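Local coordinates for Carboxylesterase/phospholipase family protein (Francisella tularensis subsp. tularensis, PDB 4F21) that probably hydrolyses carboxylic esters as a serine hydrolase of the alpha/beta hydrolase superfamily, in the carboxylesterase/phospholipase family, at residues Asp204-Leu209 / Asn216-Tyr221; His190-Asp193 / Pro198-Leu201; Ile144-Thr149 / Gly158-Leu163; Asn58-Ser63 / Glu231-Ile236. All coordinates share one frame; numbering follows the deposited sequence.

Contact 1. Residues Asp204-Leu209 / Asn216-Tyr221; sequences DLSDKL and NEYKHY
The backbone oxygen of S206 receives two N-H groups: N216 ND2 reaches S206 O across the contact at 3.0 Å, and within the helix L209 N adds a weak bond. The bond from the asparagine is fairly straight, 155° at the hydrogen, and S206 O lies near the amide plane of N216, although ND2 is tilted somewhat from the carbonyl plane. The other end of the amide meets the same serine. S206 OG gives its proton to N216 OD1 at 2.5 Å, a short bond in the carbonyl plane and on a lone pair; a chi1 of 176°, with OG anti to the serine N, carries the hydroxyl there. Two bonds to one residue fix the rotation of the N216 amide. S206 points its CB toward the strand, and that atom lies 3.6 Å from Y218 CD1, oblique to the ring. L209 CB borders the amide, 3.9 Å from N216 ND2. Helix 199-210 is the crossover of a beta-alpha-beta unit and runs nearly antiparallel to edge strand 216-221, at 163° with the segment axes 9.2 Å apart. Strand 186-191 pairs with that edge strand, and its V188 touches L205, N216 and Y218.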
loop_
_atom_site.group_PDB
_atom_site.type_symbol
_atom_site.label_atom_id
_atom_site.label_comp_id
_atom_site.label_asym_id
_atom_site.label_seq_id
_atom_site.Cartn_x
_atom_site.Cartn_y
_atom_site.Cartn_z
ATOM N N ASP A 204 13.185 6.563 0.204
ATOM C CA ASP A 204 12.864 7.222 1.466
ATOM C C ASP A 204 11.890 6.392 2.307
ATOM O O ASP A 204 12.096 6.218 3.507
ATOM C CB ASP A 204 12.299 8.624 1.216
ATOM C CG ASP A 204 12.080 9.406 2.498
ATOM O OD1 ASP A 204 12.902 9.268 3.428
ATOM O OD2 ASP A 204 11.085 10.158 2.575
ATOM N N LEU A 205 10.835 5.883 1.675
ATOM C CA LEU A 205 9.872 5.022 2.361
ATOM C C LEU A 205 10.535 3.740 2.860
ATOM O O LEU A 205 10.389 3.368 4.027
ATOM C CB LEU A 205 8.695 4.685 1.437
ATOM C CG LEU A 205 7.599 3.724 1.918
ATOM C CD1 LEU A 205 6.239 4.180 1.419
ATOM C CD2 LEU A 205 7.864 2.297 1.454
ATOM N N SER A 206 11.264 3.069 1.971
ATOM C CA SER A 206 11.923 1.808 2.311
ATOM C C SER A 206 12.932 1.958 3.446
ATOM O O SER A 206 12.964 1.146 4.369
ATOM C CB SER A 206 12.616 1.217 1.083
ATOM O OG SER A 206 13.338 0.046 1.424
ATOM N N ASP A 207 13.755 2.997 3.363
ATOM C CA ASP A 207 14.766 3.259 4.378
ATOM C C ASP A 207 14.130 3.666 5.700
ATOM O O ASP A 207 14.538 3.190 6.760
ATOM C CB ASP A 207 15.748 4.337 3.907
ATOM C CG ASP A 207 16.846 3.782 3.013
ATOM O OD1 ASP A 207 17.852 3.274 3.552
ATOM O OD2 ASP A 207 16.713 3.862 1.774
ATOM N N LYS A 208 13.131 4.544 5.635
ATOM C CA LYS A 208 12.445 4.999 6.844
ATOM C C LYS A 208 11.611 3.893 7.486
ATOM O O LYS A 208 11.222 3.999 8.645
ATOM C CB LYS A 208 11.594 6.247 6.579
ATOM C CG LYS A 208 12.409 7.527 6.457
ATOM C CD LYS A 208 11.550 8.780 6.597
ATOM C CE LYS A 208 10.495 8.866 5.506
ATOM N NZ LYS A 208 9.926 10.240 5.384
ATOM N N LEU A 209 11.339 2.835 6.729
ATOM C CA LEU A 209 10.727 1.640 7.299
ATOM C C LEU A 209 11.800 0.715 7.865
ATOM O O LEU A 209 11.575 0.024 8.858
ATOM C CB LEU A 209 9.889 0.901 6.254
ATOM C CG LEU A 209 8.544 1.529 5.884
ATOM C CD1 LEU A 209 7.877 0.734 4.778
ATOM C CD2 LEU A 209 7.640 1.619 7.103
ATOM N N ASN A 216 12.292 -4.759 4.650
ATOM C CA ASN A 216 11.538 -4.839 3.404
ATOM C C ASN A 216 12.425 -5.086 2.192
ATOM O O ASN A 216 13.591 -4.690 2.172
ATOM C CB ASN A 216 10.720 -3.562 3.190
ATOM C CG ASN A 216 11.590 -2.335 2.965
ATOM O OD1 ASN A 216 12.036 -2.071 1.848
ATOM N ND2 ASN A 216 11.827 -1.573 4.027
ATOM N N GLU A 217 11.863 -5.750 1.185
ATOM C CA GLU A 217 12.528 -5.920 -0.098
ATOM C C GLU A 217 12.292 -4.682 -0.945
ATOM O O GLU A 217 11.149 -4.320 -1.212
ATOM C CB GLU A 217 11.970 -7.136 -0.839
ATOM C CG GLU A 217 12.446 -8.486 -0.335
ATOM C CD GLU A 217 11.725 -9.631 -1.020
ATOM O OE1 GLU A 217 10.484 -9.550 -1.157
ATOM O OE2 GLU A 217 12.396 -10.604 -1.430
ATOM N N TYR A 218 13.368 -4.025 -1.362
ATOM C CA TYR A 218 13.239 -2.882 -2.254
ATOM C C TYR A 218 13.518 -3.305 -3.693
ATOM O O TYR A 218 14.631 -3.714 -4.028
ATOM C CB TYR A 218 14.170 -1.740 -1.839
ATOM C CG TYR A 218 14.022 -0.508 -2.703
ATOM C CD1 TYR A 218 13.116 0.489 -2.371
ATOM C CD2 TYR A 218 14.778 -0.348 -3.859
ATOM C CE1 TYR A 218 12.969 1.609 -3.161
ATOM C CE2 TYR A 218 14.638 0.767 -4.655
ATOM C CZ TYR A 218 13.733 1.743 -4.302
ATOM O OH TYR A 218 13.593 2.858 -5.093
ATOM N N LYS A 219 12.500 -3.204 -4.541
ATOM C CA LYS A 219 12.619 -3.625 -5.929
ATOM C C LYS A 219 12.288 -2.488 -6.890
ATOM O O LYS A 219 11.119 -2.225 -7.170
ATOM C CB LYS A 219 11.706 -4.825 -6.196
ATOM C CG LYS A 219 11.829 -5.924 -5.158
ATOM C CD LYS A 219 11.329 -7.254 -5.682
ATOM C CE LYS A 219 11.707 -8.380 -4.734
ATOM N NZ LYS A 219 11.409 -9.718 -5.310
ATOM N N HIS A 220 13.315 -1.809 -7.396
ATOM C CA HIS A 220 13.093 -0.750 -8.374
ATOM C C HIS A 220 13.233 -1.267 -9.802
ATOM O O HIS A 220 13.982 -2.208 -10.059
ATOM C CB HIS A 220 14.011 0.457 -8.129
ATOM C CG HIS A 220 15.446 0.217 -8.484
ATOM N ND1 HIS A 220 16.435 0.084 -7.532
ATOM C CD2 HIS A 220 16.063 0.107 -9.684
ATOM C CE1 HIS A 220 17.595 -0.107 -8.131
ATOM N NE2 HIS A 220 17.397 -0.102 -9.437
ATOM N N TYR A 221 12.508 -0.645 -10.725
ATOM C CA TYR A 221 12.502 -1.084 -12.117
ATOM C C TYR A 221 13.005 0.011 -13.056
ATOM O O TYR A 221 12.435 1.097 -13.120
ATOM C CB TYR A 221 11.098 -1.554 -12.520
ATOM C CG TYR A 221 10.586 -2.689 -11.661
ATOM C CD1 TYR A 221 9.958 -2.440 -10.445
ATOM C CD2 TYR A 221 10.745 -4.009 -12.056
ATOM C CE1 TYR A 221 9.500 -3.473 -9.648
ATOM C CE2 TYR A 221 10.288 -5.050 -11.266
ATOM C CZ TYR A 221 9.667 -4.777 -10.064
ATOM O OH TYR A 221 9.210 -5.807 -9.276
#

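Contact 2. Residues His190-Asp193 / Pro198-Leu201; sequences HGTD and PEVL
The turn from the C-terminal end of strand 186-191 into helix 199-210 opens the last beta-alpha-beta crossover of the sheet. Between its two arms lies D194, the likely acid of a Ser-His-Asp triad, as in other alpha/beta hydrolases. H190, the penultimate strand residue, sends its imidazole to the start of the helix. There H190 NE2 comes within 3.2 Å of P198 O, but at an angle too poor for a hydrogen bond; the bond of NE2 goes to L197 O. H190 CD2 lies 3.8 Å from E199 CA, with the ring oblique to both neighbours. E199 has its CG anti to the backbone N (chi1 -168°) and is extended beyond it, which carries the chain past the strand end: E199 CB passes 3.7 Å from G191 O, and the carboxylate arrives beside T192. The two side chains lie alongside each other, pointing the same way, and T192 OG1 stays 3.7 Å from E199 OE2. Their polar ends are engaged by others: E199 OE1 with H203 NE2, T192 OG1 weakly with Y221 O. P198 O itself accepts L201 N at 3.3 Å in the first helical turn. The two arms therefore meet by van der Waals contact, and the bond from H190 to L197 O is consistent with a proton on NE2 and fixes the imidazole against the connecting loop.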
loop_
_atom_site.group_PDB
_atom_site.type_symbol
_atom_site.label_atom_id
_atom_site.label_comp_id
_atom_site.label_asym_id
_atom_site.label_seq_id
_atom_site.Cartn_x
_atom_site.Cartn_y
_atom_site.Cartn_z
ATOM N N HIS A 190 9.152 0.397 -7.026
ATOM C CA HIS A 190 9.202 1.777 -7.508
ATOM C C HIS A 190 9.875 1.933 -8.873
ATOM O O HIS A 190 10.829 1.227 -9.195
ATOM C CB HIS A 190 9.890 2.683 -6.481
ATOM C CG HIS A 190 9.354 4.080 -6.459
ATOM N ND1 HIS A 190 8.658 4.595 -5.386
ATOM C CD2 HIS A 190 9.396 5.065 -7.387
ATOM C CE1 HIS A 190 8.303 5.840 -5.650
ATOM N NE2 HIS A 190 8.738 6.149 -6.858
ATOM N N GLY A 191 9.375 2.874 -9.667
ATOM C CA GLY A 191 9.908 3.122 -10.994
ATOM C C GLY A 191 11.091 4.065 -10.984
ATOM O O GLY A 191 11.139 5.012 -10.199
ATOM N N THR A 192 12.047 3.801 -11.867
ATOM C CA THR A 192 13.271 4.590 -11.947
ATOM C C THR A 192 13.052 5.929 -12.650
ATOM O O THR A 192 13.573 6.959 -12.217
ATOM C CB THR A 192 14.390 3.796 -12.652
ATOM O OG1 THR A 192 14.819 2.728 -11.799
ATOM C CG2 THR A 192 15.580 4.688 -12.963
ATOM N N ASP A 193 12.266 5.919 -13.722
ATOM C CA ASP A 193 12.027 7.131 -14.496
ATOM C C ASP A 193 10.742 7.851 -14.092
ATOM O O ASP A 193 10.183 8.623 -14.872
ATOM C CB ASP A 193 11.996 6.810 -15.987
ATOM C CG ASP A 193 13.320 6.298 -16.493
ATOM O OD1 ASP A 193 14.079 5.724 -15.685
ATOM O OD2 ASP A 193 13.605 6.472 -17.695
ATOM N N PRO A 198 9.238 10.529 -7.776
ATOM C CA PRO A 198 10.643 10.152 -7.995
ATOM C C PRO A 198 11.120 8.988 -7.124
ATOM O O PRO A 198 10.545 8.731 -6.068
ATOM C CB PRO A 198 11.402 11.436 -7.647
ATOM C CG PRO A 198 10.435 12.526 -7.948
ATOM C CD PRO A 198 9.094 11.977 -7.540
ATOM N N GLU A 199 12.176 8.310 -7.568
ATOM C CA GLU A 199 12.630 7.067 -6.946
ATOM C C GLU A 199 13.202 7.240 -5.538
ATOM O O GLU A 199 13.042 6.362 -4.683
ATOM C CB GLU A 199 13.657 6.365 -7.843
ATOM C CG GLU A 199 13.969 4.941 -7.409
ATOM C CD GLU A 199 15.197 4.366 -8.085
ATOM O OE1 GLU A 199 15.636 3.271 -7.675
ATOM O OE2 GLU A 199 15.721 5.005 -9.021
ATOM N N VAL A 200 13.868 8.367 -5.301
ATOM C CA VAL A 200 14.479 8.647 -3.999
ATOM C C VAL A 200 13.452 8.754 -2.871
ATOM O O VAL A 200 13.800 8.671 -1.694
ATOM C CB VAL A 200 15.338 9.929 -4.031
ATOM C CG1 VAL A 200 16.600 9.700 -4.849
ATOM C CG2 VAL A 200 14.535 11.098 -4.582
ATOM N N LEU A 201 12.188 8.939 -3.239
ATOM C CA LEU A 201 11.102 8.973 -2.269
ATOM C C LEU A 201 10.664 7.554 -1.905
ATOM O O LEU A 201 10.208 7.295 -0.788
ATOM C CB LEU A 201 9.932 9.790 -2.817
ATOM C CG LEU A 201 10.297 11.234 -3.175
ATOM C CD1 LEU A 201 9.107 11.983 -3.752
ATOM C CD2 LEU A 201 10.852 11.965 -1.960
#

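Contact 3. Residues Ile144-Thr149 / Gly158-Leu163; sequences IIATYT and GGIMAL
I160 carries most of this contact, pointing from the strand into helix 144-149. Its CG2, placed anti to the backbone N by a chi1 of -54°, comes to 3.3 Å from T147 OG1 and 4.1 Å from A146 C. The same methyl meets the side chain of A146, CB to I160 CG2, at 4.4 Å. The other branch ends alongside the helix backbone, I160 CD1 lying 3.8 Å from T147 CA. The side chains of I160 and T147 cross at about a right angle. M161, next in sequence, turns away to the other side of the sheet, where I236, F239 and I240 of helix 230-243 receive it. A162 returns to the helix with its methyl alone, CB standing 4.1 Å from T147 OG1. Alanine and threonine on the helix side allow a close approach, 7.9 Å between the segment axes. Helix 144-150 is the crossover of the beta-alpha-beta unit that runs from strand 134-139 to strand 159-163. Across this buried interface the threonine hydroxyl faces methyl groups, and helix and strand are held by dispersion and fit of shape, without a directional polar bond between them.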
loop_
_atom_site.group_PDB
_atom_site.type_symbol
_atom_site.label_atom_id
_atom_site.label_comp_id
_atom_site.label_asym_id
_atom_site.label_seq_id
_atom_site.Cartn_x
_atom_site.Cartn_y
_atom_site.Cartn_z
ATOM N N ILE A 144 0.184 5.084 0.575
ATOM C CA ILE A 144 0.388 5.707 1.875
ATOM C C ILE A 144 -0.482 5.047 2.946
ATOM O O ILE A 144 -0.030 4.791 4.064
ATOM C CB ILE A 144 0.039 7.206 1.816
ATOM C CG1 ILE A 144 0.687 7.856 0.590
ATOM C CG2 ILE A 144 0.457 7.904 3.100
ATOM C CD1 ILE A 144 0.033 9.151 0.155
ATOM N N ILE A 145 -1.730 4.760 2.584
ATOM C CA ILE A 145 -2.731 4.296 3.543
ATOM C C ILE A 145 -2.600 2.801 3.849
ATOM O O ILE A 145 -3.343 2.257 4.665
ATOM C CB ILE A 145 -4.160 4.616 3.042
ATOM C CG1 ILE A 145 -4.180 5.968 2.330
ATOM C CG2 ILE A 145 -5.156 4.634 4.192
ATOM C CD1 ILE A 145 -3.920 7.149 3.245
ATOM N N ALA A 146 -1.649 2.140 3.197
ATOM C CA ALA A 146 -1.426 0.716 3.433
ATOM C C ALA A 146 -0.305 0.496 4.440
ATOM O O ALA A 146 -0.429 -0.311 5.365
ATOM C CB ALA A 146 -1.113 0.007 2.130
ATOM N N THR A 147 0.791 1.220 4.246
ATOM C CA THR A 147 1.950 1.114 5.121
ATOM C C THR A 147 1.621 1.665 6.501
ATOM O O THR A 147 1.590 0.914 7.480
ATOM C CB THR A 147 3.173 1.842 4.522
ATOM O OG1 THR A 147 3.575 1.183 3.314
ATOM C CG2 THR A 147 4.334 1.833 5.491
ATOM N N TYR A 148 1.348 2.971 6.557
ATOM C CA TYR A 148 0.998 3.672 7.798
ATOM C C TYR A 148 -0.042 2.939 8.629
ATOM O O TYR A 148 0.058 2.892 9.853
ATOM C CB TYR A 148 0.482 5.081 7.497
ATOM C CG TYR A 148 1.559 6.139 7.403
ATOM C CD1 TYR A 148 2.701 6.072 8.189
ATOM C CD2 TYR A 148 1.428 7.208 6.528
ATOM C CE1 TYR A 148 3.683 7.039 8.102
ATOM C CE2 TYR A 148 2.400 8.176 6.435
ATOM C CZ TYR A 148 3.525 8.089 7.223
ATOM O OH TYR A 148 4.494 9.058 7.125
ATOM N N THR A 149 -1.046 2.383 7.959
ATOM C CA THR A 149 -2.069 1.598 8.635
ATOM C C THR A 149 -1.450 0.395 9.338
ATOM O O THR A 149 -1.575 0.241 10.555
ATOM C CB THR A 149 -3.142 1.103 7.647
ATOM O OG1 THR A 149 -3.834 2.228 7.090
ATOM C CG2 THR A 149 -4.136 0.190 8.350
ATOM N N GLY A 158 -0.762 -9.058 7.633
ATOM C CA GLY A 158 -0.131 -10.060 6.790
ATOM C C GLY A 158 0.980 -9.570 5.887
ATOM O O GLY A 158 1.924 -10.307 5.589
ATOM N N GLY A 159 0.872 -8.327 5.436
ATOM C CA GLY A 159 1.883 -7.764 4.563
ATOM C C GLY A 159 1.534 -6.394 4.026
ATOM O O GLY A 159 0.394 -5.944 4.124
ATOM N N ILE A 160 2.533 -5.723 3.464
ATOM C CA ILE A 160 2.339 -4.431 2.823
ATOM C C ILE A 160 2.977 -4.469 1.442
ATOM O O ILE A 160 4.107 -4.931 1.290
ATOM C CB ILE A 160 2.992 -3.287 3.624
ATOM C CG1 ILE A 160 2.512 -3.292 5.077
ATOM C CG2 ILE A 160 2.704 -1.948 2.968
ATOM C CD1 ILE A 160 3.315 -2.374 5.977
ATOM N N MET A 161 2.259 -3.992 0.434
ATOM C CA MET A 161 2.847 -3.880 -0.898
ATOM C C MET A 161 2.837 -2.443 -1.418
ATOM O O MET A 161 1.934 -2.031 -2.149
ATOM C CB MET A 161 2.181 -4.839 -1.888
ATOM C CG MET A 161 2.505 -6.303 -1.626
ATOM S SD MET A 161 2.115 -7.394 -3.010
ATOM C CE MET A 161 0.327 -7.388 -2.979
ATOM N N ALA A 162 3.857 -1.689 -1.026
ATOM C CA ALA A 162 3.991 -0.302 -1.442
ATOM C C ALA A 162 4.474 -0.230 -2.885
ATOM O O ALA A 162 5.512 -0.792 -3.231
ATOM C CB ALA A 162 4.947 0.439 -0.519
ATOM N N LEU A 163 3.708 0.464 -3.720
ATOM C CA LEU A 163 4.000 0.566 -5.142
ATOM C C LEU A 163 3.969 2.024 -5.575
ATOM O O LEU A 163 2.907 2.646 -5.592
ATOM C CB LEU A 163 2.970 -0.223 -5.954
ATOM C CG LEU A 163 2.730 -1.685 -5.572
ATOM C CD1 LEU A 163 1.295 -2.080 -5.871
ATOM C CD2 LEU A 163 3.688 -2.590 -6.314
#

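Contact 4. Residues Asn58-Ser63 / Glu231-Ile236; sequences NYFDVS and EEIKDI
Apolar contacts make up nearly all of this meeting, with F60 and I233 at its centre. The F60 ring lies over the helix between two isoleucines: F60 CE1 is 3.6 Å from I233 CD1, and F60 CZ is 3.8 Å from I236 CG2. Both methyls approach the ring obliquely. The F60 side chain is about perpendicular to I233. A chi1 of -60° puts the F60 ring anti to its carbonyl carbon and lets its far end reach the helix, although the bond from CA to CB does not aim there. Y59 joins through its root, CB lying 3.6 Å from I233 CG2, while its ring leads away from the helix. The backbone contributes one contact of methyl against carbonyl, I233 CG2 to Y59 O at 3.1 Å, which is close. I233 CG2 thus touches both Y59 and the F60 ring, while CD1 meets F60 CE1. Polar contact is slight and lies just beyond the segment, a weak hydrogen bond between D61 N and OG of S237, the residue after I236. The loop between strands 38-44 and 67-72 in this way lies against helix 230-243 through I233 and I236. I236 also reaches M161 and L163 of strand 159-163 and so borders both loop and sheet; E232 packs on L163, and E231 and E232 on Y221 of strand 216-221.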
loop_
_atom_site.group_PDB
_atom_site.type_symbol
_atom_site.label_atom_id
_atom_site.label_comp_id
_atom_site.label_asym_id
_atom_site.label_seq_id
_atom_site.Cartn_x
_atom_site.Cartn_y
_atom_site.Cartn_z
ATOM N N ASN A 58 -6.072 -11.392 -13.002
ATOM C CA ASN A 58 -5.802 -12.299 -14.113
ATOM C C ASN A 58 -4.341 -12.274 -14.547
ATOM O O ASN A 58 -3.959 -12.969 -15.489
ATOM C CB ASN A 58 -6.693 -11.969 -15.312
ATOM C CG ASN A 58 -7.813 -11.013 -14.962
ATOM O OD1 ASN A 58 -8.504 -11.187 -13.960
ATOM N ND2 ASN A 58 -7.990 -9.987 -15.787
ATOM N N TYR A 59 -3.528 -11.474 -13.860
ATOM C CA TYR A 59 -2.134 -11.292 -14.252
ATOM C C TYR A 59 -1.152 -12.073 -13.386
ATOM O O TYR A 59 0.057 -11.991 -13.584
ATOM C CB TYR A 59 -1.774 -9.805 -14.257
ATOM C CG TYR A 59 -2.447 -9.034 -15.369
ATOM C CD1 TYR A 59 -3.747 -8.571 -15.231
ATOM C CD2 TYR A 59 -1.787 -8.780 -16.561
ATOM C CE1 TYR A 59 -4.369 -7.871 -16.246
ATOM C CE2 TYR A 59 -2.401 -8.080 -17.583
ATOM C CZ TYR A 59 -3.693 -7.628 -17.420
ATOM O OH TYR A 59 -4.309 -6.930 -18.434
ATOM N N PHE A 60 -1.674 -12.851 -12.446
ATOM C CA PHE A 60 -0.833 -13.540 -11.477
ATOM C C PHE A 60 -0.737 -15.039 -11.735
ATOM O O PHE A 60 -1.588 -15.621 -12.413
ATOM C CB PHE A 60 -1.359 -13.282 -10.066
ATOM C CG PHE A 60 -1.375 -11.831 -9.686
ATOM C CD1 PHE A 60 -0.436 -10.957 -10.210
ATOM C CD2 PHE A 60 -2.325 -11.341 -8.812
ATOM C CE1 PHE A 60 -0.443 -9.623 -9.866
ATOM C CE2 PHE A 60 -2.336 -10.003 -8.463
ATOM C CZ PHE A 60 -1.395 -9.144 -8.989
ATOM N N ASP A 61 0.304 -15.658 -11.183
ATOM C CA ASP A 61 0.537 -17.092 -11.349
ATOM C C ASP A 61 0.297 -17.882 -10.062
ATOM O O ASP A 61 0.641 -19.062 -9.985
ATOM C CB ASP A 61 1.969 -17.352 -11.831
ATOM C CG ASP A 61 2.315 -16.580 -13.086
ATOM O OD1 ASP A 61 1.444 -16.454 -13.969
ATOM O OD2 ASP A 61 3.462 -16.099 -13.190
ATOM N N VAL A 62 -0.281 -17.235 -9.054
ATOM C CA VAL A 62 -0.521 -17.880 -7.763
ATOM C C VAL A 62 -1.956 -18.355 -7.657
ATOM O O VAL A 62 -2.861 -17.702 -8.171
ATOM C CB VAL A 62 -0.259 -16.914 -6.602
ATOM C CG1 VAL A 62 -0.177 -17.667 -5.279
ATOM C CG2 VAL A 62 1.010 -16.167 -6.852
ATOM N N SER A 63 -2.156 -19.487 -6.988
ATOM C CA SER A 63 -3.491 -20.044 -6.797
ATOM C C SER A 63 -4.406 -19.052 -6.084
ATOM O O SER A 63 -4.143 -18.648 -4.953
ATOM C CB SER A 63 -3.431 -21.374 -6.033
ATOM O OG SER A 63 -2.878 -21.222 -4.736
ATOM N N GLU A 231 7.085 -7.464 -15.186
ATOM C CA GLU A 231 8.072 -8.077 -14.300
ATOM C C GLU A 231 7.633 -7.812 -12.865
ATOM O O GLU A 231 7.679 -8.696 -12.001
ATOM C CB GLU A 231 9.456 -7.457 -14.534
ATOM C CG GLU A 231 9.902 -7.469 -16.003
ATOM C CD GLU A 231 10.210 -8.867 -16.519
ATOM O OE1 GLU A 231 10.387 -9.784 -15.688
ATOM O OE2 GLU A 231 10.269 -9.047 -17.754
ATOM N N GLU A 232 7.165 -6.590 -12.634
ATOM C CA GLU A 232 6.651 -6.186 -11.332
ATOM C C GLU A 232 5.434 -7.015 -10.959
ATOM O O GLU A 232 5.294 -7.420 -9.820
ATOM C CB GLU A 232 6.289 -4.702 -11.340
ATOM C CG GLU A 232 5.797 -4.178 -10.008
ATOM C CD GLU A 232 5.628 -2.678 -10.014
ATOM O OE1 GLU A 232 5.741 -2.072 -11.102
ATOM O OE2 GLU A 232 5.385 -2.103 -8.933
ATOM N N ILE A 233 4.559 -7.272 -11.927
ATOM C CA ILE A 233 3.373 -8.091 -11.691
ATOM C C ILE A 233 3.780 -9.499 -11.267
ATOM O O ILE A 233 3.216 -10.072 -10.329
ATOM C CB ILE A 233 2.472 -8.146 -12.936
ATOM C CG1 ILE A 233 1.606 -6.889 -13.016
ATOM C CG2 ILE A 233 1.569 -9.354 -12.895
ATOM C CD1 ILE A 233 0.588 -6.791 -11.906
ATOM N N LYS A 234 4.780 -10.039 -11.956
ATOM C CA LYS A 234 5.361 -11.321 -11.571
ATOM C C LYS A 234 5.861 -11.286 -10.128
ATOM O O LYS A 234 5.596 -12.208 -9.354
ATOM C CB LYS A 234 6.512 -11.703 -12.510
ATOM C CG LYS A 234 7.230 -12.981 -12.111
ATOM C CD LYS A 234 8.625 -13.063 -12.714
ATOM C CE LYS A 234 9.347 -14.315 -12.231
ATOM N NZ LYS A 234 10.778 -14.341 -12.647
ATOM N N ASP A 235 6.576 -10.222 -9.765
ATOM C CA ASP A 235 7.115 -10.110 -8.409
ATOM C C ASP A 235 6.030 -9.971 -7.330
ATOM O O ASP A 235 6.184 -10.464 -6.213
ATOM C CB ASP A 235 8.114 -8.955 -8.306
ATOM C CG ASP A 235 9.532 -9.381 -8.633
ATOM O OD1 ASP A 235 9.785 -10.603 -8.699
ATOM O OD2 ASP A 235 10.393 -8.490 -8.808
ATOM N N ILE A 236 4.948 -9.281 -7.672
ATOM C CA ILE A 236 3.805 -9.095 -6.787
ATOM C C ILE A 236 3.152 -10.444 -6.534
ATOM O O ILE A 236 2.901 -10.837 -5.383
ATOM C CB ILE A 236 2.772 -8.157 -7.440
ATOM C CG1 ILE A 236 3.295 -6.719 -7.479
ATOM C CG2 ILE A 236 1.443 -8.215 -6.708
ATOM C CD1 ILE A 236 2.414 -5.792 -8.265
#

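Contacts 1, 2 and 3 share one sheet, in which strands 159-163, 186-191 and 216-221 are parallel neighbours. Along the chain contact 3 closes first, then contact 2, then contact 1, and contact 4 spans them all, bringing residues 58-63 to the final helix. Contacts 1 and 2 form the two ends of one crossover through helix 199-210, their centres about 10 Å apart. Contact 3, about 12 Å from contact 1, meets it where L209 CD2 packs 3.7 Å from T147 CG2. Contact 4, about 18 Å from contact 3, lies beyond the opposite face, where M161 meets I236. Helices thus sandwich the sheet, as in other alpha/beta hydrolases.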